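Local coordinates for StiE protein (Stigmatella aurantiaca, PDB 6ECX), which carries, in this fragment, the S-adenosylmethionine-binding O-methyltransferase domain of a multifunctional polyketide synthase, at residues 90-95 / 159-164; 227-232 / 287-292. All coordinates share one frame; numbering follows the deposited sequence. Where two conformers were deposited one is given.

Contact 1 of 2, residues 90-95 / 159-164. With SAM (S-adenosylmethionine), chain B.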
loop_
_atom_site.group_PDB
_atom_site.type_symbol
_atom_site.label_atom_id
_atom_site.label_comp_id
_atom_site.label_asym_id
_atom_site.label_seq_id
_atom_site.Cartn_x
_atom_site.Cartn_y
_atom_site.Cartn_z
ATOM N N LYS A 90 -10.412 16.487 6.770
ATOM C CA LYS A 90 -10.416 16.502 8.223
ATOM C C LYS A 90 -10.006 15.169 8.836
ATOM O O LYS A 90 -9.118 15.147 9.692
ATOM C CB LYS A 90 -11.799 16.901 8.747
ATOM C CG LYS A 90 -11.867 16.982 10.264
ATOM C CD LYS A 90 -10.782 17.901 10.815
ATOM C CE LYS A 90 -10.974 18.189 12.297
ATOM N NZ LYS A 90 -10.104 19.328 12.715
ATOM N N ASN A 91 -10.620 14.057 8.411
ATOM C CA ASN A 91 -10.510 12.773 9.102
ATOM C C ASN A 91 -9.933 11.722 8.161
ATOM O O ASN A 91 -10.373 11.623 7.011
ATOM C CB ASN A 91 -11.896 12.324 9.593
ATOM C CG ASN A 91 -12.544 13.352 10.528
ATOM O OD1 ASN A 91 -12.037 13.603 11.614
ATOM N ND2 ASN A 91 -13.656 13.950 10.097
ATOM N N VAL A 92 -8.977 10.922 8.669
ATOM C CA VAL A 92 -8.233 9.931 7.889
ATOM C C VAL A 92 -8.360 8.565 8.562
ATOM O O VAL A 92 -8.259 8.459 9.788
ATOM C CB VAL A 92 -6.733 10.309 7.760
ATOM C CG1 VAL A 92 -5.955 9.273 6.881
ATOM C CG2 VAL A 92 -6.552 11.747 7.233
ATOM N N MET A 93 -8.561 7.518 7.761
ATOM C CA MET A 93 -8.561 6.133 8.244
ATOM C C MET A 93 -7.489 5.344 7.508
ATOM O O MET A 93 -7.489 5.317 6.273
ATOM C CB MET A 93 -9.924 5.470 8.019
ATOM C CG MET A 93 -10.030 4.027 8.501
ATOM S SD MET A 93 -10.080 3.983 10.317
ATOM C CE MET A 93 -8.974 2.576 10.606
ATOM N N ASP A 94 -6.591 4.675 8.257
ATOM C CA ASP A 94 -5.586 3.771 7.680
ATOM C C ASP A 94 -5.972 2.351 8.057
ATOM O O ASP A 94 -5.818 1.956 9.223
ATOM C CB ASP A 94 -4.185 4.101 8.200
ATOM C CG ASP A 94 -3.088 3.238 7.563
ATOM O OD1 ASP A 94 -3.368 2.131 7.048
ATOM O OD2 ASP A 94 -1.917 3.684 7.583
ATOM N N PHE A 95 -6.479 1.566 7.098
ATOM C CA PHE A 95 -7.054 0.293 7.515
ATOM C C PHE A 95 -6.038 -0.844 7.593
ATOM O O PHE A 95 -6.429 -1.984 7.850
ATOM C CB PHE A 95 -8.263 -0.092 6.645
ATOM C CG PHE A 95 -7.975 -0.301 5.186
ATOM C CD1 PHE A 95 -7.540 -1.528 4.724
ATOM C CD2 PHE A 95 -8.238 0.701 4.264
ATOM C CE1 PHE A 95 -7.330 -1.749 3.370
ATOM C CE2 PHE A 95 -8.044 0.488 2.900
ATOM C CZ PHE A 95 -7.586 -0.731 2.454
ATOM N N LEU A 159 -10.729 10.640 4.007
ATOM C CA LEU A 159 -9.656 9.989 3.265
ATOM C C LEU A 159 -9.395 8.646 3.921
ATOM O O LEU A 159 -9.366 8.563 5.156
ATOM C CB LEU A 159 -8.379 10.848 3.266
ATOM C CG LEU A 159 -7.044 10.246 2.790
ATOM C CD1 LEU A 159 -7.078 9.992 1.281
ATOM C CD2 LEU A 159 -5.877 11.204 3.125
ATOM N N VAL A 160 -9.255 7.593 3.104
ATOM C CA VAL A 160 -8.960 6.239 3.579
ATOM C C VAL A 160 -7.701 5.737 2.877
ATOM O O VAL A 160 -7.552 5.898 1.663
ATOM C CB VAL A 160 -10.140 5.271 3.338
ATOM C CG1 VAL A 160 -9.780 3.836 3.778
ATOM C CG2 VAL A 160 -11.397 5.714 4.091
ATOM N N LEU A 161 -6.792 5.124 3.646
ATOM C CA LEU A 161 -5.500 4.666 3.152
ATOM C C LEU A 161 -5.438 3.146 3.263
ATOM O O LEU A 161 -5.782 2.578 4.316
ATOM C CB LEU A 161 -4.317 5.259 3.947
ATOM C CG LEU A 161 -4.254 6.728 4.344
ATOM C CD1 LEU A 161 -2.969 7.013 5.129
ATOM C CD2 LEU A 161 -4.310 7.611 3.122
ATOM N N GLY A 162 -4.979 2.497 2.194
ATOM C CA GLY A 162 -4.694 1.066 2.239
ATOM C C GLY A 162 -3.491 0.781 1.372
ATOM O O GLY A 162 -3.638 0.527 0.173
ATOM N N PHE A 163 -2.291 0.836 1.951
ATOM C CA PHE A 163 -1.056 0.610 1.209
ATOM C C PHE A 163 -0.623 -0.827 1.478
ATOM O O PHE A 163 -0.187 -1.153 2.589
ATOM C CB PHE A 163 0.029 1.615 1.604
ATOM C CG PHE A 163 -0.407 3.073 1.477
ATOM C CD1 PHE A 163 -1.405 3.450 0.567
ATOM C CD2 PHE A 163 0.173 4.060 2.278
ATOM C CE1 PHE A 163 -1.811 4.781 0.461
ATOM C CE2 PHE A 163 -0.221 5.396 2.177
ATOM C CZ PHE A 163 -1.225 5.756 1.261
ATOM N N GLU A 164 -0.778 -1.678 0.470
ATOM C CA GLU A 164 -0.450 -3.102 0.554
ATOM C C GLU A 164 -1.194 -3.777 1.710
ATOM O O GLU A 164 -0.606 -4.480 2.536
ATOM C CB GLU A 164 1.059 -3.302 0.681
ATOM C CG GLU A 164 1.871 -2.824 -0.505
ATOM C CD GLU A 164 3.357 -3.131 -0.353
ATOM O OE1 GLU A 164 4.173 -2.503 -1.059
ATOM O OE2 GLU A 164 3.705 -4.005 0.473
HETATM N N SAM B . 0.373 0.295 5.330
HETATM C CA SAM B . 1.572 0.052 6.122
HETATM C C SAM B . 2.813 0.555 5.398
HETATM O O SAM B . 2.731 0.851 4.209
HETATM O OXT SAM B . 3.903 0.684 5.962
HETATM C CB SAM B . 1.703 -1.430 6.430
HETATM C CG SAM B . 1.585 -2.343 5.216
HETATM S SD SAM B . 1.964 -4.053 5.684
HETATM C CE SAM B . 2.669 -4.682 4.138
HETATM C "C5'" SAM B . 0.321 -4.801 5.824
HETATM C "C4'" SAM B . -0.453 -4.304 7.048
HETATM O "O4'" SAM B . -1.828 -4.653 6.996
HETATM C "C3'" SAM B . 0.048 -4.828 8.390
HETATM O "O3'" SAM B . 0.103 -3.704 9.249
HETATM C "C2'" SAM B . -1.050 -5.765 8.878
HETATM O "O2'" SAM B . -1.186 -5.822 10.284
HETATM C "C1'" SAM B . -2.275 -5.102 8.263
HETATM N N9 SAM B . -3.462 -5.963 8.094
HETATM C C8 SAM B . -3.520 -7.146 7.398
HETATM N N7 SAM B . -4.795 -7.609 7.444
HETATM C C5 SAM B . -5.552 -6.751 8.164
HETATM C C6 SAM B . -6.889 -6.740 8.516
HETATM N N6 SAM B . -7.706 -7.722 8.137
HETATM N N1 SAM B . -7.395 -5.695 9.274
HETATM C C2 SAM B . -6.576 -4.664 9.669
HETATM N N3 SAM B . -5.246 -4.684 9.309
HETATM C C4 SAM B . -4.730 -5.706 8.575
HETATM O O HOH W 1 -2.231 1.783 4.618
#

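Contact 2 of 2, residues 227-232 / 287-292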
loop_
_atom_site.group_PDB
_atom_site.type_symbol
_atom_site.label_atom_id
_atom_site.label_comp_id
_atom_site.label_asym_id
_atom_site.label_seq_id
_atom_site.Cartn_x
_atom_site.Cartn_y
_atom_site.Cartn_z
ATOM N N ARG A 227 -15.665 4.972 -7.224
ATOM C CA ARG A 227 -15.292 5.236 -8.605
ATOM C C ARG A 227 -13.780 5.371 -8.694
ATOM O O ARG A 227 -13.182 6.180 -7.975
ATOM C CB ARG A 227 -15.964 6.511 -9.136
ATOM C CG ARG A 227 -15.969 6.597 -10.669
ATOM C CD ARG A 227 -16.712 7.832 -11.153
ATOM N NE ARG A 227 -15.867 9.015 -11.024
ATOM C CZ ARG A 227 -15.915 9.857 -10.000
ATOM N NH1 ARG A 227 -15.097 10.895 -9.961
ATOM N NH2 ARG A 227 -16.801 9.677 -9.029
ATOM N N LEU A 228 -13.166 4.580 -9.573
ATOM C CA LEU A 228 -11.748 4.742 -9.839
ATOM C C LEU A 228 -11.535 6.018 -10.641
ATOM O O LEU A 228 -12.061 6.147 -11.753
ATOM C CB LEU A 228 -11.242 3.535 -10.622
ATOM C CG LEU A 228 -9.790 3.604 -11.097
ATOM C CD1 LEU A 228 -8.822 3.773 -9.897
ATOM C CD2 LEU A 228 -9.450 2.308 -11.883
ATOM N N VAL A 229 -10.775 6.957 -10.089
ATOM C CA VAL A 229 -10.506 8.229 -10.774
ATOM C C VAL A 229 -9.280 8.126 -11.672
ATOM O O VAL A 229 -9.319 8.547 -12.830
ATOM C CB VAL A 229 -10.352 9.369 -9.742
ATOM C CG1 VAL A 229 -9.893 10.687 -10.438
ATOM C CG2 VAL A 229 -11.651 9.577 -8.977
ATOM N N ASP A 230 -8.169 7.564 -11.165
ATOM C CA ASP A 230 -7.059 7.201 -12.041
ATOM C C ASP A 230 -6.102 6.300 -11.276
ATOM O O ASP A 230 -6.257 6.068 -10.070
ATOM C CB ASP A 230 -6.318 8.415 -12.607
ATOM C CG ASP A 230 -5.396 9.050 -11.613
ATOM O OD1 ASP A 230 -5.752 9.096 -10.422
ATOM O OD2 ASP A 230 -4.311 9.507 -12.020
ATOM N N ALA A 231 -5.101 5.809 -11.997
ATOM C CA ALA A 231 -4.201 4.791 -11.474
ATOM C C ALA A 231 -2.850 4.932 -12.159
ATOM O O ALA A 231 -2.792 5.119 -13.377
ATOM C CB ALA A 231 -4.787 3.394 -11.697
ATOM N N VAL A 232 -1.778 4.907 -11.371
ATOM C CA VAL A 232 -0.411 4.961 -11.879
ATOM C C VAL A 232 0.240 3.591 -11.685
ATOM O O VAL A 232 0.186 3.012 -10.592
ATOM C CB VAL A 232 0.399 6.075 -11.187
ATOM C CG1 VAL A 232 1.871 6.017 -11.612
ATOM C CG2 VAL A 232 -0.180 7.463 -11.541
ATOM N N LEU A 287 -1.109 2.226 -8.104
ATOM C CA LEU A 287 -1.425 3.220 -7.090
ATOM C C LEU A 287 -2.782 3.822 -7.484
ATOM O O LEU A 287 -2.867 4.623 -8.424
ATOM C CB LEU A 287 -0.315 4.269 -7.006
ATOM C CG LEU A 287 1.129 3.734 -6.969
ATOM C CD1 LEU A 287 2.143 4.868 -6.953
ATOM C CD2 LEU A 287 1.356 2.813 -5.771
ATOM N N PHE A 288 -3.829 3.412 -6.759
ATOM C CA PHE A 288 -5.215 3.740 -7.064
ATOM C C PHE A 288 -5.584 5.077 -6.429
ATOM O O PHE A 288 -5.276 5.322 -5.257
ATOM C CB PHE A 288 -6.179 2.685 -6.512
ATOM C CG PHE A 288 -5.957 1.275 -7.029
ATOM C CD1 PHE A 288 -4.961 0.465 -6.486
ATOM C CD2 PHE A 288 -6.805 0.734 -7.984
ATOM C CE1 PHE A 288 -4.789 -0.837 -6.931
ATOM C CE2 PHE A 288 -6.647 -0.563 -8.432
ATOM C CZ PHE A 288 -5.634 -1.355 -7.909
ATOM N N HIS A 289 -6.280 5.922 -7.184
ATOM C CA HIS A 289 -6.984 7.066 -6.609
ATOM C C HIS A 289 -8.473 6.889 -6.891
ATOM O O HIS A 289 -8.886 6.868 -8.055
ATOM C CB HIS A 289 -6.480 8.392 -7.181
ATOM C CG HIS A 289 -7.079 9.596 -6.520
ATOM N ND1 HIS A 289 -8.192 10.241 -7.014
ATOM C CD2 HIS A 289 -6.740 10.253 -5.385
ATOM C CE1 HIS A 289 -8.511 11.248 -6.220
ATOM N NE2 HIS A 289 -7.641 11.281 -5.226
ATOM N N VAL A 290 -9.265 6.773 -5.829
ATOM C CA VAL A 290 -10.664 6.371 -5.883
ATOM C C VAL A 290 -11.490 7.420 -5.145
ATOM O O VAL A 290 -11.044 7.968 -4.129
ATOM C CB VAL A 290 -10.836 4.975 -5.240
ATOM C CG1 VAL A 290 -12.296 4.526 -5.194
ATOM C CG2 VAL A 290 -9.937 3.939 -5.981
ATOM N N GLN A 291 -12.703 7.693 -5.635
ATOM C CA GLN A 291 -13.597 8.633 -4.966
ATOM C C GLN A 291 -14.938 7.968 -4.652
ATOM O O GLN A 291 -15.490 7.248 -5.475
ATOM C CB GLN A 291 -13.815 9.898 -5.815
ATOM C CG GLN A 291 -14.627 10.968 -5.070
ATOM C CD GLN A 291 -14.901 12.191 -5.913
ATOM O OE1 GLN A 291 -14.798 12.151 -7.132
ATOM N NE2 GLN A 291 -15.200 13.300 -5.260
ATOM N N LYS A 292 -15.472 8.199 -3.457
ATOM C CA LYS A 292 -16.833 7.737 -3.189
ATOM C C LYS A 292 -17.853 8.527 -4.013
ATOM O O LYS A 292 -17.788 9.762 -4.112
ATOM C CB LYS A 292 -17.163 7.880 -1.700
ATOM C CG LYS A 292 -18.575 7.436 -1.399
ATOM C CD LYS A 292 -18.818 7.299 0.085
ATOM C CE LYS A 292 -20.246 6.832 0.345
ATOM N NZ LYS A 292 -20.362 6.438 1.776
#

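Contact 1 of 2, residues 90-95 / 159-164
F95 and G162 meet where two neighbouring parallel strands end, 91-94 and 157-163, the first and fourth of the Rossmann-like class I methyltransferase sheet. The F95 ring lies with one face over the G162 backbone, CZ standing 3.4 Å from G162 CA. Glycine suits this place because a CB at 162 would run into F95 CZ, and the ring can lie this close only to a residue without one. F95 CG sits between its own backbone N and carbonyl carbon (chi1 62°), a rotamer that brings the ring in against strand 157-163. V160 meets the same ring at the edge, CG1 in its plane and 3.5 Å from F95 CD2, the two side chains crossing at about a right angle. V160 shares its face of the sheet with M93.

The other face carries V92, D94, L159 and L161; D94 and L161 pack on helix 101-109. V92 and L159 run side by side in the same direction, whereas V92 sets CG1 obliquely against L161 CG, 4.0 Å away. Branched aliphatic chains fill this buried layer well and ask for no polar partner. Behind them the backbone is tightly laced: M93 gives its N-H to L159 O, and M93 O accepts from L161 N at 2.7 Å.

Toward the cofactor the chemistry becomes polar. D94 OD1 accepts from G96 N and from a water donating at 2.7 Å. The same water accepts from F163 N, so it joins the ends of the two strands. F95 O takes a hydrogen bond from the hydroxyl of S148, whose own N bonds S-adenosylmethionine. At the tip of the fourth strand, F163 O receives the amino N of S-adenosylmethionine at 3.2 Å.

Contact 2 of 2, residues 227-232 / 287-292
H289 O accepts two backbone N-H groups, from V229 N at 2.8 Å and from D230 N at 3.3 Å, the mark of a classic beta bulge in an antiparallel pair. V229, with helix-like backbone angles, is the extra residue that shifts the register. Its CB lies in the plane of the H289 imidazole, at the edge, 3.6 Å from ND1, and its CG2 packs on Q291 CB. D230 approaches H289 obliquely, the carboxylate and ring planes 68° apart, and OD1 comes 3.4 Å from H289 CB. R227 NH1 donates to Q291 OE1, a less certain bond because it belongs to one of two R227 conformers.

On the other face L228 reaches across with CD1, 4.1 Å from V290 CG2 and equally near the edge of the F288 ring at CD2. A231 pairs with F288 on this same face. L228 and F288 are covered by helix 298-309, while V232 and L287, facing the other way, pack on helix 64-80.

A second shell fixes the polar groups. R82 forms a salt bridge with D230 OD1 and also donates to L287 O. Q291 NE2 bonds G186 O, and R227 NH2 forms a salt bridge with D293.

The carboxylate thus draws its main compensation from R82; D230 OD1 lies 4.3 Å from H289 ND1, without contact, and might still modestly favour a protonated imidazole.

Both contacts belong to one mixed sheet, with strand 187-196 between them and their centres about 14 Å apart. Contact 1 is almost wholly buried, in the parallel part, and its strand ends open on the S-adenosylmethionine pocket. Contact 2 pairs the antiparallel strands nearer one side of the sheet, with partly exposed residues along its bulge and no direct share in that pocket. Their chemistry follows: aliphatic and aromatic packing with polar groups gathered at the cofactor end in 90-95 / 159-164, against a face that is polar from R227 to H289 and apolar at V232 and L287, backed by a wholly apolar one, in 227-232 / 287-292. Strand 187-196 touches L161 from one flank and H289 from the other.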